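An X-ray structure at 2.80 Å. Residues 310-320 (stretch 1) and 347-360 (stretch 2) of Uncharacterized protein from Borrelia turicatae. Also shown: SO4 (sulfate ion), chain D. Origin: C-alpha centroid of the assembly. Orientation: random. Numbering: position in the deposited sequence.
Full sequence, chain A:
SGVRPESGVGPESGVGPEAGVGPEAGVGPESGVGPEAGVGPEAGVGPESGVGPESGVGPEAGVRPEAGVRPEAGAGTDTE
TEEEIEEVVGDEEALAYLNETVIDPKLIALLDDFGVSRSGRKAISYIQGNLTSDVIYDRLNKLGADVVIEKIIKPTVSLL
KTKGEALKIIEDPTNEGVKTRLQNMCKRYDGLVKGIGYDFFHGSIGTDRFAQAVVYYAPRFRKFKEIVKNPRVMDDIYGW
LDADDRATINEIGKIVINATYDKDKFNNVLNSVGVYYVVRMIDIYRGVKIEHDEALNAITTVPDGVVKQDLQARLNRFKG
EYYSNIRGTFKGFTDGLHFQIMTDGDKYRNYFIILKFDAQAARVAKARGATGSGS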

# COMPACT_ATOMS: atom_id res chain seq x y z
N ASP A 310 -27.18 27.28 -1.41
CA ASP A 310 -26.02 27.14 -0.52
C ASP A 310 -25.67 25.69 -0.35
O ASP A 310 -24.49 25.34 -0.36
CB ASP A 310 -26.32 27.77 0.83
CG ASP A 310 -26.97 29.12 0.67
OD1 ASP A 310 -28.19 29.21 0.33
OD2 ASP A 310 -26.23 30.11 0.86
N LEU A 311 -26.68 24.84 -0.26
CA LEU A 311 -26.47 23.41 -0.17
C LEU A 311 -25.90 22.88 -1.46
O LEU A 311 -24.99 22.06 -1.44
CB LEU A 311 -27.76 22.68 0.16
CG LEU A 311 -28.20 22.95 1.59
CD1 LEU A 311 -28.84 21.68 2.10
CD2 LEU A 311 -27.04 23.37 2.49
N GLN A 312 -26.45 23.38 -2.57
CA GLN A 312 -26.03 23.03 -3.91
C GLN A 312 -24.56 23.36 -4.19
O GLN A 312 -23.85 22.60 -4.85
CB GLN A 312 -26.90 23.76 -4.93
CG GLN A 312 -27.82 22.83 -5.67
CD GLN A 312 -27.06 21.74 -6.38
OE1 GLN A 312 -25.82 21.69 -6.35
NE2 GLN A 312 -27.80 20.86 -7.04
N ALA A 313 -24.11 24.49 -3.64
CA ALA A 313 -22.72 24.87 -3.74
C ALA A 313 -21.86 23.80 -3.10
O ALA A 313 -20.89 23.34 -3.71
CB ALA A 313 -22.47 26.22 -3.06
N ARG A 314 -22.24 23.38 -1.90
CA ARG A 314 -21.47 22.42 -1.13
C ARG A 314 -21.33 21.13 -1.93
O ARG A 314 -20.23 20.59 -2.03
CB ARG A 314 -22.14 22.14 0.20
CG ARG A 314 -22.53 23.39 0.97
CD ARG A 314 -21.74 23.54 2.26
NE ARG A 314 -22.01 22.42 3.17
CZ ARG A 314 -23.09 22.29 3.95
NH1 ARG A 314 -24.05 23.21 3.97
NH2 ARG A 314 -23.22 21.22 4.72
N LEU A 315 -22.45 20.67 -2.51
CA LEU A 315 -22.46 19.44 -3.28
C LEU A 315 -21.44 19.53 -4.40
O LEU A 315 -20.61 18.64 -4.53
CB LEU A 315 -23.83 19.14 -3.87
CG LEU A 315 -23.95 17.78 -4.56
CD1 LEU A 315 -23.98 16.66 -3.53
CD2 LEU A 315 -25.19 17.68 -5.45
N ASN A 316 -21.49 20.61 -5.18
CA ASN A 316 -20.55 20.76 -6.28
C ASN A 316 -19.13 20.93 -5.83
O ASN A 316 -18.22 20.33 -6.40
CB ASN A 316 -20.97 21.87 -7.23
CG ASN A 316 -22.21 21.51 -8.00
OD1 ASN A 316 -22.54 20.34 -8.12
ND2 ASN A 316 -22.92 22.51 -8.51
N ARG A 317 -18.93 21.70 -4.77
CA ARG A 317 -17.60 21.95 -4.25
C ARG A 317 -16.98 20.65 -3.76
O ARG A 317 -15.83 20.35 -4.06
CB ARG A 317 -17.64 23.00 -3.15
CG ARG A 317 -16.38 23.09 -2.32
CD ARG A 317 -16.69 23.88 -1.06
NE ARG A 317 -15.89 23.46 0.09
CZ ARG A 317 -16.30 23.55 1.36
NH1 ARG A 317 -17.52 24.02 1.64
NH2 ARG A 317 -15.49 23.17 2.35
N PHE A 318 -17.77 19.88 -3.01
CA PHE A 318 -17.30 18.63 -2.46
C PHE A 318 -16.91 17.65 -3.54
O PHE A 318 -15.83 17.09 -3.48
CB PHE A 318 -18.34 18.00 -1.54
CG PHE A 318 -18.37 18.60 -0.16
CD1 PHE A 318 -17.26 19.28 0.33
CD2 PHE A 318 -19.49 18.46 0.66
CE1 PHE A 318 -17.28 19.83 1.61
CE2 PHE A 318 -19.52 19.00 1.93
CZ PHE A 318 -18.40 19.69 2.41
N LYS A 319 -17.78 17.45 -4.54
CA LYS A 319 -17.46 16.59 -5.69
C LYS A 319 -16.14 17.06 -6.31
O LYS A 319 -15.25 16.26 -6.54
CB LYS A 319 -18.57 16.59 -6.74
CG LYS A 319 -18.40 15.55 -7.83
CD LYS A 319 -19.60 15.45 -8.79
CE LYS A 319 -19.15 14.97 -10.19
NZ LYS A 319 -20.13 14.15 -10.98
N GLY A 320 -16.00 18.37 -6.53
CA GLY A 320 -14.77 18.93 -7.06
C GLY A 320 -13.56 18.53 -6.25
O GLY A 320 -12.65 17.89 -6.78
N LYS A 347 -13.47 10.67 4.51
CA LYS A 347 -13.75 12.07 4.87
C LYS A 347 -14.86 12.65 3.98
O LYS A 347 -15.75 13.35 4.45
CB LYS A 347 -12.47 12.90 4.77
CG LYS A 347 -12.59 14.41 4.95
CD LYS A 347 -11.22 15.07 4.77
CE LYS A 347 -11.17 16.50 5.30
NZ LYS A 347 -9.79 16.95 5.63
N TYR A 348 -14.80 12.32 2.70
CA TYR A 348 -15.75 12.87 1.75
C TYR A 348 -17.08 12.15 1.78
O TYR A 348 -18.12 12.75 1.47
CB TYR A 348 -15.11 12.99 0.35
CG TYR A 348 -14.20 14.22 0.26
CD1 TYR A 348 -12.93 14.24 0.88
CD2 TYR A 348 -14.63 15.40 -0.38
CE1 TYR A 348 -12.13 15.38 0.84
CE2 TYR A 348 -13.83 16.54 -0.43
CZ TYR A 348 -12.58 16.53 0.17
OH TYR A 348 -11.79 17.64 0.11
N ARG A 349 -17.07 10.87 2.16
CA ARG A 349 -18.33 10.13 2.36
C ARG A 349 -19.12 10.78 3.50
O ARG A 349 -20.32 11.03 3.36
CB ARG A 349 -18.05 8.68 2.69
CG ARG A 349 -19.30 7.82 2.77
CD ARG A 349 -18.98 6.36 3.07
NE ARG A 349 -20.18 5.70 3.56
CZ ARG A 349 -20.44 5.44 4.84
NH1 ARG A 349 -19.58 5.76 5.83
NH2 ARG A 349 -21.57 4.85 5.13
N ASN A 350 -18.43 11.09 4.59
CA ASN A 350 -19.02 11.77 5.72
C ASN A 350 -19.53 13.15 5.36
O ASN A 350 -20.67 13.49 5.70
CB ASN A 350 -18.05 11.80 6.90
CG ASN A 350 -17.84 10.42 7.53
OD1 ASN A 350 -18.52 9.45 7.21
ND2 ASN A 350 -16.87 10.33 8.43
N TYR A 351 -18.73 13.91 4.62
CA TYR A 351 -19.18 15.22 4.13
C TYR A 351 -20.51 15.10 3.39
O TYR A 351 -21.44 15.86 3.67
CB TYR A 351 -18.11 15.91 3.31
CG TYR A 351 -16.96 16.48 4.12
CD1 TYR A 351 -16.78 16.17 5.48
CD2 TYR A 351 -16.01 17.32 3.52
CE1 TYR A 351 -15.71 16.69 6.21
CE2 TYR A 351 -14.94 17.85 4.23
CZ TYR A 351 -14.79 17.53 5.57
OH TYR A 351 -13.74 18.06 6.28
N PHE A 352 -20.63 14.11 2.51
CA PHE A 352 -21.87 13.92 1.78
C PHE A 352 -23.03 13.47 2.64
O PHE A 352 -24.18 13.78 2.33
CB PHE A 352 -21.70 12.95 0.59
CG PHE A 352 -20.96 13.54 -0.56
CD1 PHE A 352 -21.45 14.66 -1.20
CD2 PHE A 352 -19.76 13.00 -0.99
CE1 PHE A 352 -20.76 15.22 -2.27
CE2 PHE A 352 -19.06 13.56 -2.04
CZ PHE A 352 -19.57 14.67 -2.69
N ILE A 353 -22.74 12.71 3.69
CA ILE A 353 -23.80 12.20 4.56
C ILE A 353 -24.37 13.36 5.38
O ILE A 353 -25.58 13.57 5.41
CB ILE A 353 -23.29 11.04 5.45
CG1 ILE A 353 -23.20 9.78 4.60
CG2 ILE A 353 -24.25 10.76 6.59
CD1 ILE A 353 -22.49 8.61 5.27
N ILE A 354 -23.48 14.12 6.01
CA ILE A 354 -23.86 15.35 6.69
C ILE A 354 -24.68 16.22 5.76
O ILE A 354 -25.79 16.62 6.11
CB ILE A 354 -22.63 16.09 7.21
CG1 ILE A 354 -22.08 15.36 8.45
CG2 ILE A 354 -22.93 17.55 7.49
CD1 ILE A 354 -20.58 15.53 8.65
N LEU A 355 -24.16 16.45 4.56
CA LEU A 355 -24.87 17.25 3.59
C LEU A 355 -26.27 16.71 3.29
O LEU A 355 -27.20 17.47 3.14
CB LEU A 355 -24.07 17.37 2.30
CG LEU A 355 -24.70 18.37 1.32
CD1 LEU A 355 -24.42 19.81 1.74
CD2 LEU A 355 -24.26 18.11 -0.11
N LYS A 356 -26.42 15.39 3.22
CA LYS A 356 -27.75 14.83 3.00
C LYS A 356 -28.68 15.16 4.15
O LYS A 356 -29.82 15.57 3.93
CB LYS A 356 -27.71 13.31 2.76
CG LYS A 356 -29.11 12.70 2.79
CD LYS A 356 -29.27 11.28 2.30
CE LYS A 356 -28.40 10.25 3.01
NZ LYS A 356 -28.25 10.48 4.47
N PHE A 357 -28.18 14.98 5.38
CA PHE A 357 -28.97 15.23 6.58
C PHE A 357 -29.40 16.68 6.67
O PHE A 357 -30.57 16.97 6.93
CB PHE A 357 -28.22 14.77 7.83
CG PHE A 357 -28.17 13.28 8.00
CD1 PHE A 357 -29.20 12.47 7.52
CD2 PHE A 357 -27.10 12.68 8.65
CE1 PHE A 357 -29.17 11.08 7.67
CE2 PHE A 357 -27.05 11.28 8.81
CZ PHE A 357 -28.09 10.49 8.31
N ASP A 358 -28.47 17.59 6.41
CA ASP A 358 -28.79 19.00 6.38
C ASP A 358 -29.83 19.28 5.34
O ASP A 358 -30.75 20.03 5.59
CB ASP A 358 -27.54 19.84 6.16
CG ASP A 358 -26.63 19.83 7.39
OD1 ASP A 358 -26.99 19.15 8.40
OD2 ASP A 358 -25.56 20.49 7.34
N ALA A 359 -29.72 18.64 4.18
CA ALA A 359 -30.70 18.81 3.13
C ALA A 359 -32.11 18.42 3.60
O ALA A 359 -33.07 19.14 3.38
CB ALA A 359 -30.31 18.03 1.86
N GLN A 360 -32.21 17.29 4.28
CA GLN A 360 -33.50 16.77 4.69
C GLN A 360 -34.13 17.66 5.78
O GLN A 360 -35.30 18.04 5.66
CB GLN A 360 -33.37 15.30 5.08
CG GLN A 360 -32.93 14.40 3.93
CD GLN A 360 -32.73 12.93 4.29
OE1 GLN A 360 -32.25 12.56 5.38
NE2 GLN A 360 -33.06 12.07 3.34
S SO4 D . -23.89 4.10 7.33
O1 SO4 D . -24.36 5.35 8.01
O2 SO4 D . -24.12 4.25 5.87
O3 SO4 D . -24.61 2.86 7.71
O4 SO4 D . -22.46 3.95 7.69

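No hydrogen bond joins these two helices: a single salt bridge is the one polar link across an otherwise apolar seam, and the tightest side-chain contact is aromatic. Residues 310-320 and 347-360 are helical throughout, each segment belonging to a longer helix, and they run antiparallel, with 171° between their N-to-C directions and an axial closest approach of 10.6 Å. Each backbone spends its hydrogen bonds within its own helix, as in Phe318 N to Arg314 O (2.7 Å) and Leu355 N to Tyr351 O (2.9 Å), and the contact between the helices is made mainly by side chains, with a few backbone atoms touching side chains of the partner. The antiparallel register sets Leu311 against Ala359, Leu315 against Phe352 and Phe318 against Tyr348, and 573 Å² of surface is buried in total.

Phe318 contributes the largest share of that area. Its CA-to-CB bond points toward the partner helix, and its ring (chi1 m) meets Tyr351, with Phe318 CE1 3.4 Å from Tyr351 CD2. The two ring planes are inclined at 38° with centroids 5.0 Å apart, an oblique pairing. Tyr351 CB lies over the face of the Phe318 ring, 3.9 Å from its centroid and 20° off the normal, so a CH group meets the pi cloud. Nearer the helix backbone, Phe318 CB packs 3.7 Å from Phe352 CZ, while Tyr348 CE2 approaches the backbone atom Phe318 O at 3.7 Å.

Leucines fill the middle of the seam. Leu315 and Leu355 share the t,p rotamer; both leave their helices sideways, but their ends come nearer the opposing helix. Leu315 CD1 thereby reaches both Leu355 CD2 and Phe352 CE1, each at 3.7 Å, an apolar cluster held by dispersion and the exclusion of water. Farther along, Leu311 points toward stretch 2 and sets its CD1 3.6 Å from Ala359 CA and 3.9 Å from Ala359 CB; the small alanine side chain accompanies a CA separation of 7.1 Å between Leu311 CA and Ala359 CA.

Arg314 combines charge with apolar packing. Its NH2 forms the salt bridge with Asp358 OD2 at 3.6 Å, the carboxylate oxygen lying at the guanidinium edge, near its plane, where the N-H groups are directed. Leu355 CD1 sits over one face of the same group, 3.5 Å from Arg314 NH2, so a methyl covers the flat surface while the edge faces the acid. Away from the seam, Arg349 NH2 donates a 2.9 Å hydrogen bond to sulfate O4; this ion, probably from the crystallisation liquor, plays no part in joining the helices.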